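Local coordinates for arginine kinase (Anthopleura japonica, PDB 4RF6), which catalyses the reversible transfer of a phosphoryl group from ATP to L-arginine, giving N(omega)-phospho-L-arginine and ADP, as a monomer built of two tandem kinase repeats, at residues A[107-112]-A[341-346]; A[113-118]-A[346-351]; A[128-133]-A[244-249]; A[235-240]-A[251-256]; A[301-306]-A[356-361]. All coordinates share one frame; numbering follows the deposited sequence. Where two conformers were deposited one is given.

Contact 1. Residues A[107-112]-A[341-346]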
# COMPACT_ATOMS: atom_id res chain seq x y z
N ASN A 107 -32.97 9.63 -3.16
CA ASN A 107 -32.93 9.18 -1.78
C ASN A 107 -31.51 8.97 -1.27
O ASN A 107 -30.72 8.25 -1.88
CB ASN A 107 -33.77 7.92 -1.58
CG ASN A 107 -35.25 8.17 -1.83
OD1 ASN A 107 -35.95 8.70 -0.97
ND2 ASN A 107 -35.73 7.78 -3.00
N SER A 108 -31.18 9.61 -0.15
CA SER A 108 -29.88 9.46 0.49
C SER A 108 -29.94 8.31 1.50
O SER A 108 -31.00 8.03 2.06
CB SER A 108 -29.50 10.75 1.21
OG SER A 108 -29.53 11.85 0.33
N ASP A 109 -28.80 7.66 1.72
CA ASP A 109 -28.71 6.59 2.71
C ASP A 109 -27.26 6.41 3.15
O ASP A 109 -26.45 5.83 2.42
CB ASP A 109 -29.30 5.28 2.18
CG ASP A 109 -29.33 4.17 3.22
OD1 ASP A 109 -28.96 4.43 4.39
OD2 ASP A 109 -29.72 3.04 2.86
N MET A 110 -26.96 6.91 4.34
CA MET A 110 -25.63 6.84 4.90
C MET A 110 -25.58 5.91 6.11
O MET A 110 -24.83 6.15 7.06
CB MET A 110 -25.13 8.24 5.28
CG MET A 110 -24.69 9.08 4.10
SD MET A 110 -23.19 8.45 3.32
CE MET A 110 -21.98 8.89 4.56
N ASN A 111 -26.39 4.85 6.08
CA ASN A 111 -26.34 3.81 7.10
C ASN A 111 -25.53 2.62 6.60
O ASN A 111 -26.04 1.81 5.83
CB ASN A 111 -27.75 3.37 7.51
CG ASN A 111 -27.75 2.49 8.75
OD1 ASN A 111 -26.76 1.82 9.06
ND2 ASN A 111 -28.86 2.49 9.47
N PRO A 112 -24.28 2.50 7.07
CA PRO A 112 -23.35 1.46 6.62
C PRO A 112 -23.85 0.05 6.93
O PRO A 112 -23.39 -0.90 6.29
CB PRO A 112 -22.08 1.75 7.44
CG PRO A 112 -22.57 2.48 8.64
CD PRO A 112 -23.70 3.32 8.15
N GLY A 341 -29.99 9.41 -8.10
CA GLY A 341 -30.97 8.36 -8.36
C GLY A 341 -30.62 7.06 -7.67
O GLY A 341 -31.35 6.07 -7.80
N LEU A 342 -29.51 7.05 -6.94
CA LEU A 342 -29.14 5.90 -6.12
C LEU A 342 -28.53 6.41 -4.82
O LEU A 342 -27.92 7.48 -4.80
CB LEU A 342 -28.18 4.97 -6.85
CG LEU A 342 -26.68 5.29 -6.86
CD1 LEU A 342 -25.90 4.13 -7.47
CD2 LEU A 342 -26.40 6.57 -7.63
N SER A 343 -28.72 5.67 -3.74
CA SER A 343 -28.22 6.11 -2.45
C SER A 343 -26.72 5.83 -2.33
O SER A 343 -26.15 5.11 -3.15
CB SER A 343 -28.97 5.41 -1.32
OG SER A 343 -28.68 4.03 -1.30
N GLU A 344 -26.09 6.41 -1.31
CA GLU A 344 -24.69 6.12 -1.02
C GLU A 344 -24.52 4.63 -0.75
O GLU A 344 -23.56 4.01 -1.21
CB GLU A 344 -24.21 6.93 0.18
CG GLU A 344 -24.13 8.43 -0.06
CD GLU A 344 -25.46 9.13 0.10
OE1 GLU A 344 -26.49 8.43 0.26
OE2 GLU A 344 -25.48 10.38 0.05
N VAL A 345 -25.47 4.07 -0.01
CA VAL A 345 -25.49 2.64 0.28
C VAL A 345 -25.55 1.82 -1.01
O VAL A 345 -24.82 0.84 -1.17
CB VAL A 345 -26.68 2.26 1.19
CG1 VAL A 345 -27.03 0.78 1.06
CG2 VAL A 345 -26.36 2.61 2.63
N GLN A 346 -26.43 2.23 -1.93
CA GLN A 346 -26.60 1.53 -3.20
C GLN A 346 -25.35 1.62 -4.07
O GLN A 346 -24.97 0.65 -4.73
CB GLN A 346 -27.81 2.06 -3.95
CG GLN A 346 -29.14 1.56 -3.42
CD GLN A 346 -30.34 2.16 -4.14
OE1 GLN A 346 -30.34 3.34 -4.48
NE2 GLN A 346 -31.36 1.34 -4.37
O HOH W 1 -27.41 11.40 -1.02
O HOH W 2 -30.40 2.60 0.34
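A carboxylate at the N-terminus of helix 344-370 takes a backbone N-H almost head-on from the loop between helix 86-96 and strand 127-136: Asp109 N donates to Glu344 OE1 at 2.8 Å, with an N-H...O angle of 178° and the donor nearly in line with the C-O bond. The return bond, Val345 N to Asp109 O, is weak at 3.2 Å. Glu344 curls to reach this place, its chain bent at chi2 (82°), and Met110 SD lies across it at about a right angle, 3.5 Å from Glu344 CG. The other oxygen, OE2, forms a salt bridge with Arg136, while Ser108 OG, nearby on the loop, is bonded to His268.

Asp109 sends its CG anti to the backbone N (chi1 -176°), which sets the carboxyl carbon 3.4 Å from Val345 CG2, while its CB rests on Ser343 CB. Its OD1 accepts from Asn111 N in an Asx turn; OD2 binds His114 and a water shared with Ser343 OG. Ser343 N-caps helix 344-370, and with Gln346 it forms a capping box: Gln346 N donates to Ser343 OG, and Ser343 N to Gln346 OE1.

Both carboxylates thus have every oxygen engaged, and the Arg136 salt bridge together with the helix N-terminus would probably favour a charged Glu344 in this buried setting.

Contact 2. Residues A[113-118]-A[346-351]; sequences AHVKAP and QCVQDM
Residues 113-118, in the loop linking helix 86-96 to strand 127-136, leave a short 3-10 turn and run extended past helix 344-370, coming closest at Val115 and Gln349, whose CA atoms are 6.1 Å apart. The carboxamide of Gln349 grips the backbone of Lys116 at two points. Lys116 N donates to Gln349 OE1 at 2.8 Å and 169°, approaching in the carbonyl plane on a lone pair of the amide oxygen. In return Gln349 NE2 donates to Lys116 O at 2.9 Å; the acceptor lies close to the amide plane of Gln349, whereas the nitrogen stands 44° above the carbonyl plane of Lys116. The chain of Gln349 leaves the helix with CG anti to the backbone N and then bends at chi2 (66°), which turns CD toward the loop. NE2 also makes a weak hydrogen bond to Asp353, one turn further along the helix.

Beside this polar clasp is a small apolar patch. Val348 CG1 sits 4.1 Å from both CG1 and CG2 of Val115, the two side chains crossing at about a right angle, and Phe250 of helix 246-264 touches both valines. Gln349 OE1 also lies 3.4 Å from Val115 CA. Away from the helix, Lys116 doubles back within its own loop, and NZ donates to Ala113 O at 3.2 Å.

Because one amide uses both its acceptor and its donor on the N-H and C=O of a single residue, the two bonds fix the rotation of the Gln349 carboxamide, identify its oxygen and nitrogen ends, and pin the loop to the helix at the surface.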
# COMPACT_ATOMS: atom_id res chain seq x y z
N ALA A 113 -24.76 -0.09 7.88
CA ALA A 113 -25.32 -1.40 8.22
C ALA A 113 -26.24 -1.93 7.11
O ALA A 113 -26.59 -3.11 7.11
CB ALA A 113 -26.07 -1.33 9.54
N HIS A 114 -26.63 -1.06 6.19
CA HIS A 114 -27.46 -1.46 5.06
C HIS A 114 -26.61 -2.10 3.96
O HIS A 114 -27.14 -2.67 2.99
CB HIS A 114 -28.24 -0.27 4.51
CG HIS A 114 -29.33 0.22 5.41
ND1 HIS A 114 -30.16 1.27 5.08
CD2 HIS A 114 -29.72 -0.20 6.64
CE1 HIS A 114 -31.01 1.48 6.07
NE2 HIS A 114 -30.77 0.60 7.02
N VAL A 115 -25.30 -1.98 4.11
CA VAL A 115 -24.36 -2.58 3.16
C VAL A 115 -23.94 -3.97 3.63
O VAL A 115 -23.58 -4.17 4.79
CB VAL A 115 -23.12 -1.68 2.95
CG1 VAL A 115 -21.99 -2.45 2.26
CG2 VAL A 115 -23.49 -0.43 2.16
N LYS A 116 -24.00 -4.94 2.72
CA LYS A 116 -23.58 -6.30 3.03
C LYS A 116 -22.31 -6.58 2.24
O LYS A 116 -22.37 -6.90 1.05
CB LYS A 116 -24.68 -7.29 2.67
CG LYS A 116 -26.05 -6.94 3.25
CD LYS A 116 -25.98 -6.75 4.76
CE LYS A 116 -27.37 -6.66 5.40
NZ LYS A 116 -28.00 -5.31 5.25
N ALA A 117 -21.16 -6.45 2.89
CA ALA A 117 -19.89 -6.55 2.19
C ALA A 117 -18.82 -7.31 2.97
O ALA A 117 -17.91 -6.70 3.54
CB ALA A 117 -19.38 -5.17 1.83
N PRO A 118 -18.92 -8.64 2.99
CA PRO A 118 -17.83 -9.45 3.56
C PRO A 118 -16.56 -9.21 2.76
O PRO A 118 -16.63 -9.23 1.53
CB PRO A 118 -18.31 -10.88 3.35
CG PRO A 118 -19.80 -10.79 3.18
CD PRO A 118 -20.05 -9.47 2.52
N GLN A 346 -26.43 2.23 -1.93
CA GLN A 346 -26.60 1.53 -3.20
C GLN A 346 -25.35 1.62 -4.07
O GLN A 346 -24.97 0.65 -4.73
CB GLN A 346 -27.81 2.06 -3.95
CG GLN A 346 -29.14 1.56 -3.42
CD GLN A 346 -30.34 2.16 -4.14
OE1 GLN A 346 -30.34 3.34 -4.48
NE2 GLN A 346 -31.36 1.34 -4.37
N CYS A 347 -24.72 2.79 -4.07
CA CYS A 347 -23.47 2.97 -4.81
C CYS A 347 -22.40 2.00 -4.32
O CYS A 347 -21.75 1.32 -5.13
CB CYS A 347 -22.99 4.42 -4.68
SG CYS A 347 -21.46 4.76 -5.58
N VAL A 348 -22.22 1.92 -3.01
CA VAL A 348 -21.25 1.01 -2.41
C VAL A 348 -21.57 -0.46 -2.70
O VAL A 348 -20.68 -1.26 -2.99
CB VAL A 348 -21.13 1.24 -0.89
CG1 VAL A 348 -20.23 0.20 -0.25
CG2 VAL A 348 -20.61 2.65 -0.59
N GLN A 349 -22.85 -0.82 -2.62
CA GLN A 349 -23.25 -2.20 -2.85
C GLN A 349 -23.01 -2.60 -4.30
O GLN A 349 -22.53 -3.71 -4.58
CB GLN A 349 -24.71 -2.43 -2.46
CG GLN A 349 -25.07 -3.90 -2.22
CD GLN A 349 -24.37 -4.47 -0.99
OE1 GLN A 349 -24.71 -4.14 0.14
NE2 GLN A 349 -23.38 -5.33 -1.22
N ASP A 350 -23.34 -1.70 -5.23
CA ASP A 350 -23.06 -1.94 -6.65
C ASP A 350 -21.56 -2.09 -6.86
O ASP A 350 -21.10 -2.93 -7.64
CB ASP A 350 -23.59 -0.79 -7.51
CG ASP A 350 -25.10 -0.77 -7.61
OD1 ASP A 350 -25.73 -1.76 -7.20
OD2 ASP A 350 -25.64 0.25 -8.12
N MET A 351 -20.80 -1.25 -6.16
CA MET A 351 -19.35 -1.25 -6.25
C MET A 351 -18.80 -2.58 -5.79
O MET A 351 -17.92 -3.17 -6.42
CB MET A 351 -18.78 -0.16 -5.35
CG MET A 351 -17.46 0.36 -5.82
SD MET A 351 -17.71 1.25 -7.36
CE MET A 351 -16.20 0.78 -8.17

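Contact 3. Residues A[128-133]-A[244-249]; sequences RSTRIR and SDIGSV
Thr130 CG2 and Ile132 CD1 press onto the first turn of helix 246-264, part of the packing of a helix against the large antiparallel sheet of the phosphagen kinase catalytic domain. Thr130 CG2 meets Ile246 CB at 3.7 Å and Val249 CG2 at 4.0 Å. From the next inward-facing strand position, Ile132 CD1 touches Ile246 CG1 at 3.7 Å, the two isoleucines crossing at about a right angle, while Ile132 CG1 lies 3.8 Å from Val249 CG1. Thr130 OG1 lies against Ser244 CA.

Further out, Val348 of helix 344-370 touches both isoleucines. A classic beta bulge, with Arg128 and Ser129 both facing His291, precedes the inward-facing residues of the strand. Residues 129-133 are predicted to contribute to the ATP site; Arg131 and Arg133 project from the sheet face away from the helix, so this packing backs the strand that carries them. The start of the helix is set by Asp245, its N-cap residue and the centre of an inverse gamma turn, whose OD1 accepts from Ser248 N. Ser244 OG is tied to Asp119 and Asp121. Thr130 has CG2 anti to the backbone N, leaving OG1 beside that N (chi1 -64°), where it hydrogen-bonds to Gly243 O.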
# COMPACT_ATOMS: atom_id res chain seq x y z
N ARG A 128 -6.07 -3.94 -4.83
CA ARG A 128 -4.91 -3.27 -4.27
C ARG A 128 -5.28 -2.16 -3.30
O ARG A 128 -4.58 -1.93 -2.31
CB ARG A 128 -4.01 -2.74 -5.39
CG ARG A 128 -3.33 -3.86 -6.18
CD ARG A 128 -2.48 -3.32 -7.32
NE ARG A 128 -1.70 -4.40 -7.93
CZ ARG A 128 -0.63 -4.21 -8.69
NH1 ARG A 128 -0.19 -2.99 -8.93
NH2 ARG A 128 0.01 -5.26 -9.20
N SER A 129 -6.38 -1.48 -3.58
CA SER A 129 -6.78 -0.35 -2.74
C SER A 129 -8.25 0.00 -2.92
O SER A 129 -8.86 -0.30 -3.94
CB SER A 129 -5.91 0.87 -3.04
OG SER A 129 -6.04 1.27 -4.39
N THR A 130 -8.81 0.66 -1.90
CA THR A 130 -10.21 1.02 -1.87
C THR A 130 -10.34 2.44 -1.34
O THR A 130 -9.63 2.82 -0.40
CB THR A 130 -11.00 0.04 -0.98
OG1 THR A 130 -10.94 -1.28 -1.54
CG2 THR A 130 -12.46 0.46 -0.85
N ARG A 131 -11.22 3.24 -1.95
CA ARG A 131 -11.34 4.65 -1.62
C ARG A 131 -12.78 5.11 -1.80
O ARG A 131 -13.41 4.79 -2.81
CB ARG A 131 -10.41 5.48 -2.53
CG ARG A 131 -10.42 6.98 -2.29
CD ARG A 131 -9.46 7.67 -3.27
NE ARG A 131 -9.40 9.12 -3.11
CZ ARG A 131 -10.23 9.99 -3.70
NH1 ARG A 131 -10.07 11.29 -3.48
NH2 ARG A 131 -11.20 9.57 -4.49
N ILE A 132 -13.31 5.83 -0.82
CA ILE A 132 -14.63 6.43 -0.95
C ILE A 132 -14.58 7.89 -0.52
O ILE A 132 -14.09 8.23 0.56
CB ILE A 132 -15.72 5.67 -0.16
CG1 ILE A 132 -15.69 4.18 -0.48
CG2 ILE A 132 -17.10 6.25 -0.47
CD1 ILE A 132 -16.73 3.35 0.27
N ARG A 133 -15.09 8.76 -1.39
CA ARG A 133 -15.07 10.19 -1.17
C ARG A 133 -16.48 10.75 -1.31
O ARG A 133 -17.23 10.32 -2.17
CB ARG A 133 -14.16 10.85 -2.20
CG ARG A 133 -14.21 12.37 -2.23
CD ARG A 133 -14.31 12.86 -3.66
NE ARG A 133 -15.66 13.31 -4.00
CZ ARG A 133 -16.11 13.47 -5.25
NH1 ARG A 133 -17.35 13.88 -5.46
NH2 ARG A 133 -15.32 13.21 -6.28
N SER A 244 -9.00 -4.54 0.17
CA SER A 244 -10.31 -4.69 -0.47
C SER A 244 -11.51 -4.34 0.42
O SER A 244 -12.65 -4.38 -0.04
CB SER A 244 -10.46 -6.14 -0.92
OG SER A 244 -10.25 -7.02 0.17
N ASP A 245 -11.26 -4.03 1.69
CA ASP A 245 -12.35 -3.97 2.67
C ASP A 245 -13.23 -2.72 2.54
O ASP A 245 -13.22 -1.84 3.41
CB ASP A 245 -11.77 -4.08 4.08
CG ASP A 245 -12.79 -4.55 5.10
OD1 ASP A 245 -14.01 -4.51 4.79
OD2 ASP A 245 -12.38 -4.94 6.21
N ILE A 246 -14.00 -2.64 1.46
CA ILE A 246 -14.85 -1.48 1.22
C ILE A 246 -15.91 -1.31 2.32
O ILE A 246 -16.37 -0.19 2.58
CB ILE A 246 -15.50 -1.51 -0.19
CG1 ILE A 246 -16.20 -0.19 -0.50
CG2 ILE A 246 -16.46 -2.68 -0.33
CD1 ILE A 246 -16.75 -0.09 -1.91
N GLY A 247 -16.28 -2.41 2.96
CA GLY A 247 -17.22 -2.36 4.07
C GLY A 247 -16.68 -1.52 5.22
O GLY A 247 -17.36 -0.63 5.74
N SER A 248 -15.44 -1.80 5.61
CA SER A 248 -14.79 -1.05 6.67
C SER A 248 -14.54 0.42 6.29
O SER A 248 -14.66 1.32 7.12
CB SER A 248 -13.47 -1.72 7.07
OG SER A 248 -12.70 -0.88 7.91
N VAL A 249 -14.19 0.64 5.02
CA VAL A 249 -13.95 1.99 4.51
C VAL A 249 -15.21 2.85 4.58
O VAL A 249 -15.17 4.02 4.97
CB VAL A 249 -13.42 1.96 3.06
CG1 VAL A 249 -13.46 3.36 2.44
CG2 VAL A 249 -12.02 1.38 3.00

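Contact 4. Residues A[235-240]-A[251-256]; sequences LRIISM and SRLCRA
Ser239 holds OG anti to its backbone N (chi1 178°), and Arg252 starts extended, with CG likewise anti to N, before bending at chi3 (62°) to bring NE beside that hydroxyl. Ser239 OG then lies 3.1 Å from Arg252 NE, obliquely placed with respect to the guanidinium plane, while the backbone N of Met240 is in plane at the guanidinium edge. Both groups have further partners: Ser239 OG is hydrogen-bonded to Val249 O, one turn before Leu253 on the same helix, Arg252 NE donates to Thr224 O, and Arg252 NH2 forms a salt bridge with Glu241, which lies just beyond the strand segment. Pairing with Glu241 should help to balance the charge of this buried arginine.

Next to this polar edge the contact becomes apolar. Leu253 lays its CB 3.9 Å from Ser239 CB and extends CD1 to within 3.6 Å of Ile237 CG2, the leucine and isoleucine crossing obliquely. The other branch of Leu253 reaches Ile132 on the adjacent strand 127-136, so one leucine spans two strands. Phe225 of strand 225-229 touches both Ile237 and Ala256.

The axes of strand 235-240 and helix 251-256 approach to 7.9 Å, and their chain directions differ by 149°, a roughly antiparallel course. Strand 235-242 leads through a short connection into helix 246-264, which packs back on the same antiparallel sheet, a sequential beta-alpha unit of the phosphagen kinase catalytic domain.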
# COMPACT_ATOMS: atom_id res chain seq x y z
N LEU A 235 -16.72 20.72 2.41
CA LEU A 235 -16.10 19.49 2.85
C LEU A 235 -15.86 18.53 1.69
O LEU A 235 -16.77 18.28 0.88
CB LEU A 235 -16.96 18.80 3.91
CG LEU A 235 -17.25 19.62 5.17
CD1 LEU A 235 -18.46 19.08 5.91
CD2 LEU A 235 -16.04 19.60 6.07
N ARG A 236 -14.65 18.01 1.62
CA ARG A 236 -14.36 16.83 0.82
C ARG A 236 -13.83 15.78 1.78
O ARG A 236 -12.74 15.92 2.34
CB ARG A 236 -13.33 17.12 -0.27
CG ARG A 236 -13.16 15.95 -1.23
CD ARG A 236 -11.95 16.09 -2.13
NE ARG A 236 -12.13 17.12 -3.15
CZ ARG A 236 -11.38 17.22 -4.24
NH1 ARG A 236 -10.41 16.34 -4.46
NH2 ARG A 236 -11.60 18.19 -5.12
N ILE A 237 -14.62 14.73 1.99
CA ILE A 237 -14.35 13.74 3.01
C ILE A 237 -14.01 12.40 2.38
O ILE A 237 -14.81 11.84 1.63
CB ILE A 237 -15.57 13.57 3.92
CG1 ILE A 237 -16.03 14.94 4.44
CG2 ILE A 237 -15.25 12.63 5.07
CD1 ILE A 237 -17.48 14.97 4.94
N ILE A 238 -12.81 11.89 2.68
CA ILE A 238 -12.31 10.68 2.04
C ILE A 238 -11.93 9.62 3.05
O ILE A 238 -11.21 9.90 4.02
CB ILE A 238 -11.07 10.99 1.17
CG1 ILE A 238 -11.34 12.15 0.23
CG2 ILE A 238 -10.62 9.75 0.40
CD1 ILE A 238 -10.22 13.17 0.17
N SER A 239 -12.40 8.40 2.82
CA SER A 239 -11.96 7.25 3.61
C SER A 239 -11.25 6.31 2.65
O SER A 239 -11.76 6.03 1.56
CB SER A 239 -13.16 6.56 4.26
OG SER A 239 -12.75 5.42 4.98
N MET A 240 -10.06 5.84 3.03
CA MET A 240 -9.27 5.03 2.11
C MET A 240 -8.24 4.16 2.81
O MET A 240 -7.77 4.49 3.90
CB MET A 240 -8.55 5.93 1.08
CG MET A 240 -7.41 6.77 1.65
SD MET A 240 -7.99 8.07 2.76
CE MET A 240 -6.44 8.88 3.20
N SER A 251 -17.88 2.22 6.45
CA SER A 251 -18.25 2.34 7.86
C SER A 251 -17.55 3.54 8.50
O SER A 251 -18.19 4.36 9.16
CB SER A 251 -17.90 1.05 8.61
OG SER A 251 -18.14 1.19 10.00
N ARG A 252 -16.24 3.62 8.30
CA ARG A 252 -15.43 4.72 8.81
C ARG A 252 -15.90 6.06 8.23
O ARG A 252 -16.01 7.06 8.95
CB ARG A 252 -13.95 4.47 8.49
CG ARG A 252 -12.99 5.56 8.96
CD ARG A 252 -11.54 5.09 8.92
NE ARG A 252 -11.10 4.75 7.57
CZ ARG A 252 -10.83 3.51 7.16
NH1 ARG A 252 -10.95 2.48 7.99
NH2 ARG A 252 -10.44 3.30 5.91
N LEU A 253 -16.19 6.07 6.93
CA LEU A 253 -16.71 7.27 6.28
C LEU A 253 -18.00 7.72 6.94
O LEU A 253 -18.13 8.88 7.36
CB LEU A 253 -16.95 7.03 4.79
CG LEU A 253 -17.49 8.24 4.04
CD1 LEU A 253 -16.51 9.40 4.12
CD2 LEU A 253 -17.81 7.91 2.58
N CYS A 254 -18.96 6.79 7.03
CA CYS A 254 -20.27 7.10 7.59
C CYS A 254 -20.19 7.61 9.02
O CYS A 254 -20.83 8.61 9.36
CB CYS A 254 -21.17 5.87 7.51
SG CYS A 254 -21.75 5.56 5.83
N ARG A 255 -19.39 6.94 9.84
CA ARG A 255 -19.19 7.35 11.23
C ARG A 255 -18.84 8.83 11.34
O ARG A 255 -19.43 9.56 12.14
CB ARG A 255 -18.10 6.50 11.88
CG ARG A 255 -18.61 5.51 12.93
CD ARG A 255 -17.85 4.19 12.88
NE ARG A 255 -16.41 4.40 12.93
CZ ARG A 255 -15.52 3.60 12.36
NH1 ARG A 255 -15.92 2.53 11.69
NH2 ARG A 255 -14.23 3.87 12.45
N ALA A 256 -17.91 9.28 10.51
CA ALA A 256 -17.48 10.68 10.54
C ALA A 256 -18.52 11.63 9.96
O ALA A 256 -18.79 12.69 10.54
CB ALA A 256 -16.16 10.85 9.81

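Contact 5. Residues A[301-306]-A[356-361]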
# COMPACT_ATOMS: atom_id res chain seq x y z
N PRO A 301 -16.00 -11.75 -22.69
CA PRO A 301 -17.08 -11.10 -23.44
C PRO A 301 -18.22 -10.59 -22.55
O PRO A 301 -19.14 -9.94 -23.05
CB PRO A 301 -17.58 -12.22 -24.37
CG PRO A 301 -17.21 -13.48 -23.69
CD PRO A 301 -15.92 -13.20 -22.96
N ASP A 302 -18.13 -10.86 -21.26
CA ASP A 302 -19.13 -10.40 -20.30
C ASP A 302 -18.59 -9.23 -19.48
O ASP A 302 -19.22 -8.79 -18.52
CB ASP A 302 -19.56 -11.53 -19.37
CG ASP A 302 -20.40 -12.59 -20.08
OD1 ASP A 302 -20.45 -12.58 -21.33
OD2 ASP A 302 -20.99 -13.44 -19.39
N PHE A 303 -17.42 -8.73 -19.87
CA PHE A 303 -16.77 -7.62 -19.16
C PHE A 303 -17.61 -6.34 -19.18
O PHE A 303 -17.95 -5.81 -18.12
CB PHE A 303 -15.38 -7.33 -19.75
CG PHE A 303 -14.59 -6.33 -18.96
CD1 PHE A 303 -14.07 -6.67 -17.72
CD2 PHE A 303 -14.38 -5.05 -19.45
CE1 PHE A 303 -13.34 -5.75 -16.99
CE2 PHE A 303 -13.65 -4.12 -18.72
CZ PHE A 303 -13.13 -4.48 -17.48
N GLU A 304 -17.94 -5.86 -20.37
CA GLU A 304 -18.71 -4.62 -20.50
C GLU A 304 -20.13 -4.77 -19.95
O GLU A 304 -20.72 -3.81 -19.46
CB GLU A 304 -18.75 -4.15 -21.96
CG GLU A 304 -17.41 -3.67 -22.49
CD GLU A 304 -16.93 -2.38 -21.82
OE1 GLU A 304 -17.78 -1.59 -21.35
OE2 GLU A 304 -15.70 -2.17 -21.76
N ASN A 305 -20.66 -5.99 -20.01
CA ASN A 305 -21.98 -6.29 -19.45
C ASN A 305 -22.04 -6.09 -17.93
O ASN A 305 -23.02 -5.58 -17.40
CB ASN A 305 -22.40 -7.71 -19.82
CG ASN A 305 -22.94 -7.83 -21.24
OD1 ASN A 305 -22.71 -6.96 -22.08
ND2 ASN A 305 -23.65 -8.92 -21.51
N ILE A 306 -20.99 -6.51 -17.24
CA ILE A 306 -20.92 -6.36 -15.79
C ILE A 306 -20.83 -4.88 -15.42
O ILE A 306 -21.55 -4.40 -14.53
CB ILE A 306 -19.73 -7.14 -15.20
CG1 ILE A 306 -19.97 -8.63 -15.39
CG2 ILE A 306 -19.55 -6.82 -13.73
CD1 ILE A 306 -18.75 -9.49 -15.17
N LYS A 356 -16.75 -7.72 -7.24
CA LYS A 356 -16.83 -9.15 -6.96
C LYS A 356 -17.04 -9.97 -8.22
O LYS A 356 -16.37 -10.98 -8.44
CB LYS A 356 -17.95 -9.44 -5.95
CG LYS A 356 -18.06 -10.92 -5.57
CD LYS A 356 -19.18 -11.18 -4.58
CE LYS A 356 -19.32 -12.66 -4.29
NZ LYS A 356 -20.29 -12.95 -3.19
N ALA A 357 -17.98 -9.54 -9.06
CA ALA A 357 -18.26 -10.23 -10.32
C ALA A 357 -17.03 -10.22 -11.22
O ALA A 357 -16.69 -11.24 -11.83
CB ALA A 357 -19.44 -9.59 -11.02
N LEU A 358 -16.38 -9.06 -11.31
CA LEU A 358 -15.14 -8.92 -12.07
C LEU A 358 -14.02 -9.78 -11.49
O LEU A 358 -13.21 -10.35 -12.23
CB LEU A 358 -14.69 -7.45 -12.11
CG LEU A 358 -15.56 -6.44 -12.86
CD1 LEU A 358 -15.08 -5.02 -12.63
CD2 LEU A 358 -15.57 -6.74 -14.35
N MET A 359 -13.97 -9.87 -10.16
CA MET A 359 -12.95 -10.68 -9.50
C MET A 359 -13.18 -12.17 -9.75
O MET A 359 -12.24 -12.91 -10.03
CB MET A 359 -12.88 -10.38 -8.00
CG MET A 359 -11.71 -11.06 -7.29
SD MET A 359 -11.48 -10.51 -5.58
CE MET A 359 -12.76 -11.46 -4.75
N GLU A 360 -14.44 -12.61 -9.67
CA GLU A 360 -14.77 -14.01 -9.93
C GLU A 360 -14.45 -14.44 -11.36
O GLU A 360 -14.12 -15.60 -11.62
CB GLU A 360 -16.23 -14.29 -9.59
CG GLU A 360 -16.52 -14.31 -8.09
CD GLU A 360 -15.86 -15.49 -7.38
OE1 GLU A 360 -15.69 -16.55 -8.02
OE2 GLU A 360 -15.52 -15.36 -6.19
N LEU A 361 -14.53 -13.48 -12.28
CA LEU A 361 -14.11 -13.70 -13.67
C LEU A 361 -12.61 -13.96 -13.76
O LEU A 361 -12.17 -14.90 -14.43
CB LEU A 361 -14.47 -12.50 -14.54
CG LEU A 361 -15.88 -12.34 -15.12
CD1 LEU A 361 -15.87 -11.25 -16.18
CD2 LEU A 361 -16.41 -13.65 -15.69
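Ile306 projects its CB from helix 303-310 toward helix 344-370, and each of its branches finds a different partner there. From CB, the CG2 methyl stands anti to the backbone N and settles 3.9 Å from Ala357 CB, with Leu358 CD2 on another side at 4.0 Å. The longer branch goes through CG1, anti to the carbonyl carbon (chi1 -66°), and continues extended at chi2 (166°) to CD1, which meets Leu361 CD1 tip to tip at 3.5 Å; Leu361 CG lies a little further off at 4.0 Å.

The contact is helix-to-helix packing within the catalytic domain of the first kinase repeat, joining the short helix 303-310 to the later part of the long helix 344-370. Ala357, Leu358 and Leu361 sit at positions i, i+1 and i+4 and present an apolar face to Ile306 and Phe303; the closest CA pair, Ile306 and Ala357, is 7.2 Å apart, at the small side chain of Ala357.

Phe303, one turn before Ile306, adds its ring to Leu358: Phe303 CE1 and Phe303 CD1 lie 3.6 and 3.7 Å from Leu358 CD2, with the methyl placed obliquely to the ring. Beyond the pair, Lys298 touches Phe303, and Ala297 and His300 touch Leu361.

How the contacts relate
Helix 344-370 is common to contacts 1, 2 and 5: its N-cap lies in contact 1, its next turns in contact 2, and contact 5, with centre about 18 Å from that of contact 2, uses a later part. Contacts 1 and 2 adjoin directly, Asp109 OD2 lying 2.9 Å from His114 ND1. Contacts 3 and 4 share helix 246-264 and neighbouring strands, where Ile132 O is 2.8 Å from Ser239 N. Between these groups, Val348 CG2 of contact 2 reaches Ile132 CD1 of contact 3 at 4.0 Å. Contact 3 includes the predicted ATP-site residues 129-133, and the strand of contact 4 carries predicted Arg236. Contact 5 is remote, its centre about 28 Å from that of contact 4.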